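Local coordinates for response regulator aspartate phosphatase H (Bacillus subtilis, PDB 3Q15), which acts as a phosphatase on the sporulation phosphotransferase Spo0F and also controls the response regulator ComA, helping to separate competence from sporulation in time, at residues F26-A31 against Q63-Y68; N17-M22 against S56-R61; K146-Y151 against Y162-A167. All coordinates share one frame; numbering follows the deposited sequence.

Contact 1 of 3, residues F26-A31 against Q63-Y68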
loop_
_atom_site.group_PDB
_atom_site.type_symbol
_atom_site.label_atom_id
_atom_site.label_comp_id
_atom_site.label_asym_id
_atom_site.label_seq_id
_atom_site.Cartn_x
_atom_site.Cartn_y
_atom_site.Cartn_z
ATOM N N PHE A 26 27.318 23.055 -6.740
ATOM C CA PHE A 26 28.689 23.494 -6.501
ATOM C C PHE A 26 28.776 24.778 -5.680
ATOM O O PHE A 26 29.537 25.686 -6.016
ATOM C CB PHE A 26 29.430 23.671 -7.829
ATOM C CG PHE A 26 29.580 22.401 -8.609
ATOM C CD1 PHE A 26 30.734 21.643 -8.505
ATOM C CD2 PHE A 26 28.567 21.959 -9.443
ATOM C CE1 PHE A 26 30.874 20.472 -9.220
ATOM C CE2 PHE A 26 28.704 20.787 -10.161
ATOM C CZ PHE A 26 29.858 20.044 -10.050
ATOM N N SER A 27 27.997 24.849 -4.606
ATOM C CA SER A 27 28.074 25.983 -3.694
ATOM C C SER A 27 28.880 25.594 -2.465
ATOM O O SER A 27 28.336 25.057 -1.502
ATOM C CB SER A 27 26.677 26.446 -3.282
ATOM O OG SER A 27 26.747 27.646 -2.526
ATOM N N VAL A 28 30.180 25.865 -2.501
ATOM C CA VAL A 28 31.074 25.439 -1.427
ATOM C C VAL A 28 30.697 26.001 -0.048
ATOM O O VAL A 28 30.578 25.242 0.916
ATOM C CB VAL A 28 32.553 25.744 -1.760
ATOM C CG1 VAL A 28 33.461 25.289 -0.628
ATOM C CG2 VAL A 28 32.946 25.067 -3.062
ATOM N N PRO A 29 30.502 27.326 0.052
ATOM C CA PRO A 29 30.139 27.925 1.343
ATOM C C PRO A 29 28.933 27.238 1.984
ATOM O O PRO A 29 28.997 26.839 3.144
ATOM C CB PRO A 29 29.788 29.366 0.968
ATOM C CG PRO A 29 30.609 29.638 -0.244
ATOM C CD PRO A 29 30.621 28.341 -1.009
ATOM N N ASP A 30 27.849 27.103 1.232
ATOM C CA ASP A 30 26.644 26.458 1.746
ATOM C C ASP A 30 26.885 24.989 2.108
ATOM O O ASP A 30 26.486 24.534 3.183
ATOM C CB ASP A 30 25.502 26.582 0.738
ATOM C CG ASP A 30 25.089 28.022 0.502
ATOM O OD1 ASP A 30 24.906 28.758 1.499
ATOM O OD2 ASP A 30 24.958 28.424 -0.675
ATOM N N ALA A 31 27.539 24.255 1.213
ATOM C CA ALA A 31 27.839 22.849 1.465
ATOM C C ALA A 31 28.642 22.671 2.753
ATOM O O ALA A 31 28.397 21.742 3.520
ATOM C CB ALA A 31 28.578 22.234 0.283
ATOM N N GLN A 63 33.860 15.785 -1.276
ATOM C CA GLN A 63 35.277 15.917 -1.600
ATOM C C GLN A 63 35.492 15.926 -3.114
ATOM O O GLN A 63 36.351 16.643 -3.625
ATOM C CB GLN A 63 36.092 14.797 -0.949
ATOM C CG GLN A 63 37.598 14.944 -1.128
ATOM C CD GLN A 63 38.139 16.219 -0.503
ATOM O OE1 GLN A 63 37.721 16.615 0.586
ATOM N NE2 GLN A 63 39.069 16.874 -1.194
ATOM N N LEU A 64 34.708 15.125 -3.827
ATOM C CA LEU A 64 34.749 15.131 -5.283
ATOM C C LEU A 64 34.461 16.525 -5.822
ATOM O O LEU A 64 35.088 16.968 -6.780
ATOM C CB LEU A 64 33.746 14.128 -5.860
ATOM C CG LEU A 64 34.149 12.653 -5.815
ATOM C CD1 LEU A 64 33.043 11.772 -6.370
ATOM C CD2 LEU A 64 35.446 12.431 -6.583
ATOM N N MET A 65 33.505 17.214 -5.203
ATOM C CA MET A 65 33.160 18.568 -5.621
ATOM C C MET A 65 34.357 19.505 -5.492
ATOM O O MET A 65 34.639 20.293 -6.395
ATOM C CB MET A 65 31.989 19.110 -4.804
ATOM C CG MET A 65 31.706 20.580 -5.064
ATOM S SD MET A 65 30.433 21.241 -3.980
ATOM C CE MET A 65 31.210 21.032 -2.378
ATOM N N LEU A 66 35.052 19.414 -4.364
ATOM C CA LEU A 66 36.252 20.209 -4.132
ATOM C C LEU A 66 37.357 19.854 -5.126
ATOM O O LEU A 66 38.057 20.733 -5.621
ATOM C CB LEU A 66 36.751 20.024 -2.695
ATOM C CG LEU A 66 35.763 20.360 -1.574
ATOM C CD1 LEU A 66 36.331 19.982 -0.215
ATOM C CD2 LEU A 66 35.376 21.836 -1.602
ATOM N N ASP A 67 37.510 18.566 -5.418
ATOM C CA ASP A 67 38.568 18.118 -6.322
ATOM C C ASP A 67 38.333 18.563 -7.764
ATOM O O ASP A 67 39.268 18.601 -8.565
ATOM C CB ASP A 67 38.729 16.596 -6.270
ATOM C CG ASP A 67 39.201 16.098 -4.915
ATOM O OD1 ASP A 67 39.719 16.911 -4.121
ATOM O OD2 ASP A 67 39.059 14.886 -4.648
ATOM N N TYR A 68 37.088 18.890 -8.096
ATOM C CA TYR A 68 36.744 19.280 -9.461
ATOM C C TYR A 68 36.605 20.791 -9.625
ATOM O O TYR A 68 36.259 21.276 -10.702
ATOM C CB TYR A 68 35.464 18.575 -9.923
ATOM C CG TYR A 68 35.685 17.169 -10.443
ATOM C CD1 TYR A 68 35.818 16.926 -11.804
ATOM C CD2 TYR A 68 35.764 16.087 -9.574
ATOM C CE1 TYR A 68 36.022 15.645 -12.285
ATOM C CE2 TYR A 68 35.967 14.803 -10.047
ATOM C CZ TYR A 68 36.095 14.588 -11.403
ATOM O OH TYR A 68 36.297 13.311 -11.876
#

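Contact 2 of 3, residues N17-M22 against S56-R61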
loop_
_atom_site.group_PDB
_atom_site.type_symbol
_atom_site.label_atom_id
_atom_site.label_comp_id
_atom_site.label_asym_id
_atom_site.label_seq_id
_atom_site.Cartn_x
_atom_site.Cartn_y
_atom_site.Cartn_z
ATOM N N ASN A 17 20.293 15.541 2.648
ATOM C CA ASN A 17 19.675 15.785 1.351
ATOM C C ASN A 17 19.876 17.231 0.921
ATOM O O ASN A 17 20.110 17.514 -0.253
ATOM C CB ASN A 17 18.173 15.490 1.408
ATOM C CG ASN A 17 17.870 14.012 1.536
ATOM O OD1 ASN A 17 18.775 13.182 1.655
ATOM N ND2 ASN A 17 16.586 13.672 1.520
ATOM N N GLU A 18 19.758 18.145 1.880
ATOM C CA GLU A 18 19.932 19.560 1.604
ATOM C C GLU A 18 21.400 19.833 1.323
ATOM O O GLU A 18 21.740 20.608 0.430
ATOM C CB GLU A 18 19.454 20.407 2.786
ATOM C CG GLU A 18 19.612 21.898 2.568
ATOM C CD GLU A 18 18.833 22.395 1.367
ATOM O OE1 GLU A 18 19.251 23.406 0.766
ATOM O OE2 GLU A 18 17.800 21.777 1.030
ATOM N N TRP A 19 22.261 19.190 2.105
ATOM C CA TRP A 19 23.703 19.248 1.897
ATOM C C TRP A 19 24.030 18.835 0.458
ATOM O O TRP A 19 24.787 19.513 -0.240
ATOM C CB TRP A 19 24.395 18.336 2.916
ATOM C CG TRP A 19 25.882 18.225 2.775
ATOM C CD1 TRP A 19 26.702 19.014 2.022
ATOM C CD2 TRP A 19 26.725 17.252 3.400
ATOM N NE1 TRP A 19 28.005 18.594 2.143
ATOM C CE2 TRP A 19 28.045 17.509 2.987
ATOM C CE3 TRP A 19 26.491 16.184 4.278
ATOM C CZ2 TRP A 19 29.127 16.745 3.412
ATOM C CZ3 TRP A 19 27.562 15.426 4.700
ATOM C CH2 TRP A 19 28.866 15.710 4.268
ATOM N N TYR A 20 23.431 17.730 0.019
ATOM C CA TYR A 20 23.616 17.206 -1.332
ATOM C C TYR A 20 23.213 18.218 -2.399
ATOM O O TYR A 20 23.898 18.374 -3.409
ATOM C CB TYR A 20 22.779 15.937 -1.511
ATOM C CG TYR A 20 23.175 15.083 -2.698
ATOM C CD1 TYR A 20 24.449 15.165 -3.246
ATOM C CD2 TYR A 20 22.272 14.197 -3.270
ATOM C CE1 TYR A 20 24.815 14.382 -4.330
ATOM C CE2 TYR A 20 22.628 13.410 -4.358
ATOM C CZ TYR A 20 23.898 13.506 -4.882
ATOM O OH TYR A 20 24.257 12.729 -5.958
ATOM N N LYS A 21 22.085 18.886 -2.182
ATOM C CA LYS A 21 21.603 19.895 -3.118
ATOM C C LYS A 21 22.646 20.988 -3.341
ATOM O O LYS A 21 22.890 21.404 -4.474
ATOM C CB LYS A 21 20.293 20.509 -2.623
ATOM C CG LYS A 21 19.093 19.577 -2.691
ATOM C CD LYS A 21 17.840 20.269 -2.176
ATOM C CE LYS A 21 16.608 19.398 -2.370
ATOM N NZ LYS A 21 16.786 18.057 -1.753
ATOM N N MET A 22 23.261 21.453 -2.258
ATOM C CA MET A 22 24.283 22.484 -2.367
ATOM C C MET A 22 25.492 21.969 -3.144
ATOM O O MET A 22 26.089 22.695 -3.938
ATOM C CB MET A 22 24.706 22.983 -0.985
ATOM C CG MET A 22 23.612 23.719 -0.213
ATOM S SD MET A 22 22.910 25.142 -1.082
ATOM C CE MET A 22 21.526 24.380 -1.937
ATOM N N SER A 56 28.861 9.212 5.211
ATOM C CA SER A 56 30.215 8.959 4.719
ATOM C C SER A 56 30.302 9.033 3.199
ATOM O O SER A 56 31.272 9.553 2.649
ATOM C CB SER A 56 30.735 7.606 5.214
ATOM O OG SER A 56 30.951 7.633 6.613
ATOM N N LEU A 57 29.290 8.507 2.519
ATOM C CA LEU A 57 29.224 8.628 1.071
ATOM C C LEU A 57 29.113 10.100 0.665
ATOM O O LEU A 57 29.754 10.542 -0.291
ATOM C CB LEU A 57 28.045 7.828 0.517
ATOM C CG LEU A 57 28.081 6.310 0.719
ATOM C CD1 LEU A 57 26.784 5.675 0.227
ATOM C CD2 LEU A 57 29.292 5.688 0.023
ATOM N N MET A 58 28.302 10.860 1.396
ATOM C CA MET A 58 28.157 12.280 1.098
ATOM C C MET A 58 29.474 13.021 1.327
ATOM O O MET A 58 29.823 13.920 0.566
ATOM C CB MET A 58 27.029 12.918 1.912
ATOM C CG MET A 58 26.645 14.304 1.420
ATOM S SD MET A 58 26.070 14.296 -0.291
ATOM C CE MET A 58 24.668 13.187 -0.169
ATOM N N CYS A 59 30.205 12.637 2.370
ATOM C CA CYS A 59 31.526 13.205 2.624
ATOM C C CYS A 59 32.438 13.007 1.414
ATOM O O CYS A 59 33.234 13.883 1.074
ATOM C CB CYS A 59 32.167 12.575 3.865
ATOM S SG CYS A 59 31.508 13.163 5.444
ATOM N N PHE A 60 32.310 11.851 0.773
ATOM C CA PHE A 60 33.128 11.518 -0.386
ATOM C C PHE A 60 32.678 12.338 -1.590
ATOM O O PHE A 60 33.498 12.886 -2.329
ATOM C CB PHE A 60 33.032 10.018 -0.686
ATOM C CG PHE A 60 33.917 9.557 -1.815
ATOM C CD1 PHE A 60 35.280 9.400 -1.625
ATOM C CD2 PHE A 60 33.380 9.261 -3.058
ATOM C CE1 PHE A 60 36.095 8.972 -2.661
ATOM C CE2 PHE A 60 34.190 8.832 -4.097
ATOM C CZ PHE A 60 35.549 8.686 -3.898
ATOM N N ARG A 61 31.366 12.421 -1.775
ATOM C CA ARG A 61 30.792 13.209 -2.856
ATOM C C ARG A 61 31.171 14.676 -2.685
ATOM O O ARG A 61 31.478 15.364 -3.657
ATOM C CB ARG A 61 29.272 13.039 -2.882
ATOM C CG ARG A 61 28.582 13.779 -4.007
ATOM C CD ARG A 61 29.166 13.414 -5.364
ATOM N NE ARG A 61 28.468 14.108 -6.443
ATOM C CZ ARG A 61 28.768 15.335 -6.851
ATOM N NH1 ARG A 61 29.760 15.998 -6.275
ATOM N NH2 ARG A 61 28.083 15.900 -7.835
HETATM O O HOH W 1 26.742 12.070 -7.072
#

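Contact 3 of 3, residues K146-Y151 against Y162-A167. With SO4 (sulfate ion), chain F.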
loop_
_atom_site.group_PDB
_atom_site.type_symbol
_atom_site.label_atom_id
_atom_site.label_comp_id
_atom_site.label_asym_id
_atom_site.label_seq_id
_atom_site.Cartn_x
_atom_site.Cartn_y
_atom_site.Cartn_z
ATOM N N LYS A 146 12.261 -2.582 6.419
ATOM C CA LYS A 146 12.033 -1.301 7.076
ATOM C C LYS A 146 10.732 -0.659 6.611
ATOM O O LYS A 146 9.984 -0.085 7.401
ATOM C CB LYS A 146 13.216 -0.364 6.828
ATOM C CG LYS A 146 14.491 -0.806 7.526
ATOM C CD LYS A 146 15.669 0.070 7.151
ATOM C CE LYS A 146 16.924 -0.366 7.891
ATOM N NZ LYS A 146 16.750 -0.277 9.371
ATOM N N VAL A 147 10.467 -0.766 5.319
ATOM C CA VAL A 147 9.238 -0.250 4.746
ATOM C C VAL A 147 8.042 -1.069 5.245
ATOM O O VAL A 147 6.974 -0.523 5.516
ATOM C CB VAL A 147 9.316 -0.273 3.203
ATOM C CG1 VAL A 147 7.950 -0.462 2.579
ATOM C CG2 VAL A 147 9.997 0.989 2.679
ATOM N N ALA A 148 8.227 -2.381 5.367
ATOM C CA ALA A 148 7.181 -3.252 5.901
ATOM C C ALA A 148 6.744 -2.782 7.282
ATOM O O ALA A 148 5.551 -2.746 7.592
ATOM C CB ALA A 148 7.661 -4.702 5.959
ATOM N N GLU A 149 7.718 -2.425 8.111
ATOM C CA GLU A 149 7.431 -1.924 9.449
ATOM C C GLU A 149 6.647 -0.621 9.379
ATOM O O GLU A 149 5.708 -0.407 10.144
ATOM C CB GLU A 149 8.723 -1.726 10.243
ATOM C CG GLU A 149 9.455 -3.022 10.542
ATOM C CD GLU A 149 10.494 -2.872 11.636
ATOM O OE1 GLU A 149 10.460 -3.672 12.600
ATOM O OE2 GLU A 149 11.342 -1.959 11.526
ATOM N N ALA A 150 7.036 0.246 8.450
ATOM C CA ALA A 150 6.345 1.514 8.268
ATOM C C ALA A 150 4.895 1.281 7.861
ATOM O O ALA A 150 3.984 1.833 8.469
ATOM C CB ALA A 150 7.061 2.379 7.247
ATOM N N TYR A 151 4.679 0.459 6.838
ATOM C CA TYR A 151 3.319 0.170 6.395
ATOM C C TYR A 151 2.485 -0.449 7.516
ATOM O O TYR A 151 1.283 -0.197 7.620
ATOM C CB TYR A 151 3.319 -0.739 5.162
ATOM C CG TYR A 151 3.550 -0.003 3.861
ATOM C CD1 TYR A 151 2.601 0.880 3.369
ATOM C CD2 TYR A 151 4.710 -0.199 3.119
ATOM C CE1 TYR A 151 2.800 1.557 2.181
ATOM C CE2 TYR A 151 4.921 0.477 1.922
ATOM C CZ TYR A 151 3.962 1.350 1.461
ATOM O OH TYR A 151 4.160 2.021 0.280
ATOM N N TYR A 162 2.966 -7.818 1.969
ATOM C CA TYR A 162 3.615 -7.920 0.670
ATOM C C TYR A 162 5.111 -7.689 0.810
ATOM O O TYR A 162 5.916 -8.521 0.402
ATOM C CB TYR A 162 3.019 -6.911 -0.307
ATOM C CG TYR A 162 3.844 -6.711 -1.557
ATOM C CD1 TYR A 162 3.737 -7.581 -2.634
ATOM C CD2 TYR A 162 4.726 -5.646 -1.661
ATOM C CE1 TYR A 162 4.491 -7.397 -3.780
ATOM C CE2 TYR A 162 5.479 -5.454 -2.799
ATOM C CZ TYR A 162 5.358 -6.332 -3.856
ATOM O OH TYR A 162 6.109 -6.146 -4.995
ATOM N N HIS A 163 5.477 -6.560 1.408
ATOM C CA HIS A 163 6.885 -6.207 1.555
ATOM C C HIS A 163 7.660 -7.133 2.484
ATOM O O HIS A 163 8.779 -7.527 2.172
ATOM C CB HIS A 163 7.036 -4.754 2.004
ATOM C CG HIS A 163 6.841 -3.769 0.897
ATOM N ND1 HIS A 163 7.794 -3.542 -0.073
ATOM C CD2 HIS A 163 5.794 -2.965 0.592
ATOM C CE1 HIS A 163 7.345 -2.636 -0.925
ATOM N NE2 HIS A 163 6.134 -2.269 -0.541
ATOM N N ILE A 164 7.073 -7.479 3.625
ATOM C CA ILE A 164 7.787 -8.300 4.594
ATOM C C ILE A 164 8.044 -9.708 4.058
ATOM O O ILE A 164 9.022 -10.357 4.435
ATOM C CB ILE A 164 7.043 -8.382 5.947
ATOM C CG1 ILE A 164 8.001 -8.833 7.048
ATOM C CG2 ILE A 164 5.836 -9.315 5.854
ATOM C CD1 ILE A 164 9.213 -7.948 7.198
ATOM N N LEU A 165 7.169 -10.177 3.175
ATOM C CA LEU A 165 7.353 -11.488 2.567
ATOM C C LEU A 165 8.513 -11.486 1.575
ATOM O O LEU A 165 9.129 -12.524 1.328
ATOM C CB LEU A 165 6.066 -11.970 1.894
ATOM C CG LEU A 165 4.916 -12.395 2.815
ATOM C CD1 LEU A 165 3.697 -12.781 1.991
ATOM C CD2 LEU A 165 5.340 -13.547 3.719
ATOM N N GLN A 166 8.812 -10.321 1.006
ATOM C CA GLN A 166 9.963 -10.199 0.111
ATOM C C GLN A 166 11.257 -10.152 0.913
ATOM O O GLN A 166 12.278 -10.696 0.495
ATOM C CB GLN A 166 9.848 -8.955 -0.768
ATOM C CG GLN A 166 8.689 -8.993 -1.742
ATOM C CD GLN A 166 8.751 -7.870 -2.755
ATOM O OE1 GLN A 166 8.001 -6.900 -2.666
ATOM N NE2 GLN A 166 9.647 -7.996 -3.729
ATOM N N ALA A 167 11.206 -9.497 2.068
ATOM C CA ALA A 167 12.354 -9.447 2.962
ATOM C C ALA A 167 12.706 -10.845 3.463
ATOM O O ALA A 167 13.846 -11.295 3.326
ATOM C CB ALA A 167 12.078 -8.517 4.128
HETATM S S SO4 F . 17.053 -2.293 13.436
HETATM O O1 SO4 F . 17.602 -3.614 13.730
HETATM O O2 SO4 F . 17.374 -1.382 14.530
HETATM O O3 SO4 F . 17.627 -1.783 12.193
HETATM O O4 SO4 F . 15.602 -2.396 13.301
HETATM O O HOH W 2 5.781 0.816 -1.278
#

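Contact 1 of 3, residues F26-A31 against Q63-Y68
A Schellman motif closes helix 9-24, and Phe26, its C-prime residue with a positive phi of 50°, meets Met65 near the end of helix 49-67. The contact joins the turn between the first two helices of the N-terminal three-helix bundle to the third. The two side chains pass alongside each other, pointing opposite ways, with Phe26 CD1 3.7 Å from Met65 CG. The sulfur makes an oblique Met-aromatic contact, with Met65 SD 5.4 Å from the centroid of the Phe26 ring, and comes within 3.8 Å of Phe26 CA. Met65 then bends at its last torsion (chi3 62°), which carries the methyl to Ala31 in the first turn of helix 28-41, with CE 3.9 Å from Ala31 CB. Beside this the Val28 and Leu66 side chains cross at a slant, Val28 CG1 meeting Leu66 CD2 at 4.1 Å. Leu84 and Ile88 of helix 81-89 also pack on the Phe26 ring, while Ile23 touches Met65. Ser27 CB points away from segment 63-68, and its OG donates to Asp30 OD2 (2.7 Å). Across the two segments the chemistry is wholly apolar, so shape fit and dispersion along Met65, through CG, sulfur and methyl, probably hold the turn to the third helix.

Contact 2 of 3, residues N17-M22 against S56-R61
Met58 reaches from helix 49-67 into the angle between Trp19 and Tyr20 of helix 9-24, where the two segments run nearly parallel at 12° and their axes lie 10.7 Å apart. Its CG, anti to the backbone N, sits over one face of the indole, offset toward the rim, in a CH-pi contact 3.5 Å from the centroid of the Trp19 six-membered ring. Bends at chi2 and chi3 then turn the chain across Tyr20 at about a right angle, bringing Met58 SD to 3.5 Å from Tyr20 CD1 and Met58 CE to 3.5 Å from Tyr20 CG. One methionine thereby serves two aromatic rings. Cys59 follows at the rim of the indole, its SG in the ring plane and 3.9 Å from Trp19 CH2. Phe60 turns to the other flank of the helix, touching Leu95 of helix 93-113 and an apolar side chain of another protein in the assembly, probably the substrate Spo0F. Arg61 returns to the interface: its CG lies 3.8 Å from Tyr20 CE1, and the guanidinium stands almost perpendicular to the tyrosine ring, at 87°. Water 1 joins the two polar groups, accepting from Arg61 NE at 2.7 Å and lying 2.8 Å from Tyr20 OH, in plane at the edge of both. Trp19 NE1 finds its partner in His62 ND1. This part of the bundle core therefore combines sulfur-rich, polarisable packing with a single water that accepts from Arg61 NE and bonds to Tyr20 OH, linking the two without a direct bond between them.

Contact 3 of 3, residues K146-Y151 against Y162-A167
Segments 146-151 and 162-167 run antiparallel at 156°, their axes 8.1 Å apart, as the two helices of the predicted second TPR repeat. The two segments come closest in backbone at Ala148 and Ile164, whose CA atoms are 5.2 Å apart; the small methyl permits this approach, with Ala148 CB 3.7 Å from Ile164 CB. Ile164 extends onward to Val187 and Ile188 of helix 178-194, tying the hairpin to the next helix of the superhelix. The other side of the interface is built round the imidazole of His163. Val147 CG1 sits above the centre of one face in a CH-pi contact, 3.8 Å from the centroid, and the neighbouring Tyr162 puts CD2 over the opposite face, so the ring is sandwiched. CG of His163 is anti to the carbonyl carbon (chi1 -78°), which directs the imidazole toward the first helix. The ring of Tyr151 is nearly parallel to it, at 5°, but slid aside with little overlap; the near approach is Tyr151 CE2 to His163 CD2 at 3.8 Å. Both ring nitrogens have partners: ND1 is hydrogen-bonded to His144 ND1, and NE2 to water 2, which also binds Tyr151 OH. An alanine in place of His163 would probably open a gap between Val147 and Tyr162 and leave His144 and water 2 without this partner. A second subunit packs on the same region, its Arg125 against His163 and its Val159 against Tyr151. On the far flank, Lys146 NZ gives a weak hydrogen bond, 3.3 Å long, to O3 of a sulfate, probably from the crystallisation liquor, which Arg180 NH2 also holds.

Contacts 1 and 2 belong to one three-helix bundle and share helix 49-67; their centres are 10 Å apart and their segments alternate along the chain. They also touch: Ser27 N lies 3.0 Å from Met22 O, a probable hydrogen bond at the close of helix 9-24, and Asp30 CB packs on Met22 SD at 3.5 Å. Within the shared helix, Ser56, Leu57 and Phe60 pack on another protein of the assembly, while no other protein chain touches the segments of contact 1. Contact 3 sits apart in the TPR domain, its centre about 28 Å from that of contact 2 and about 37 Å from that of contact 1, and it faces a second copy of the protein.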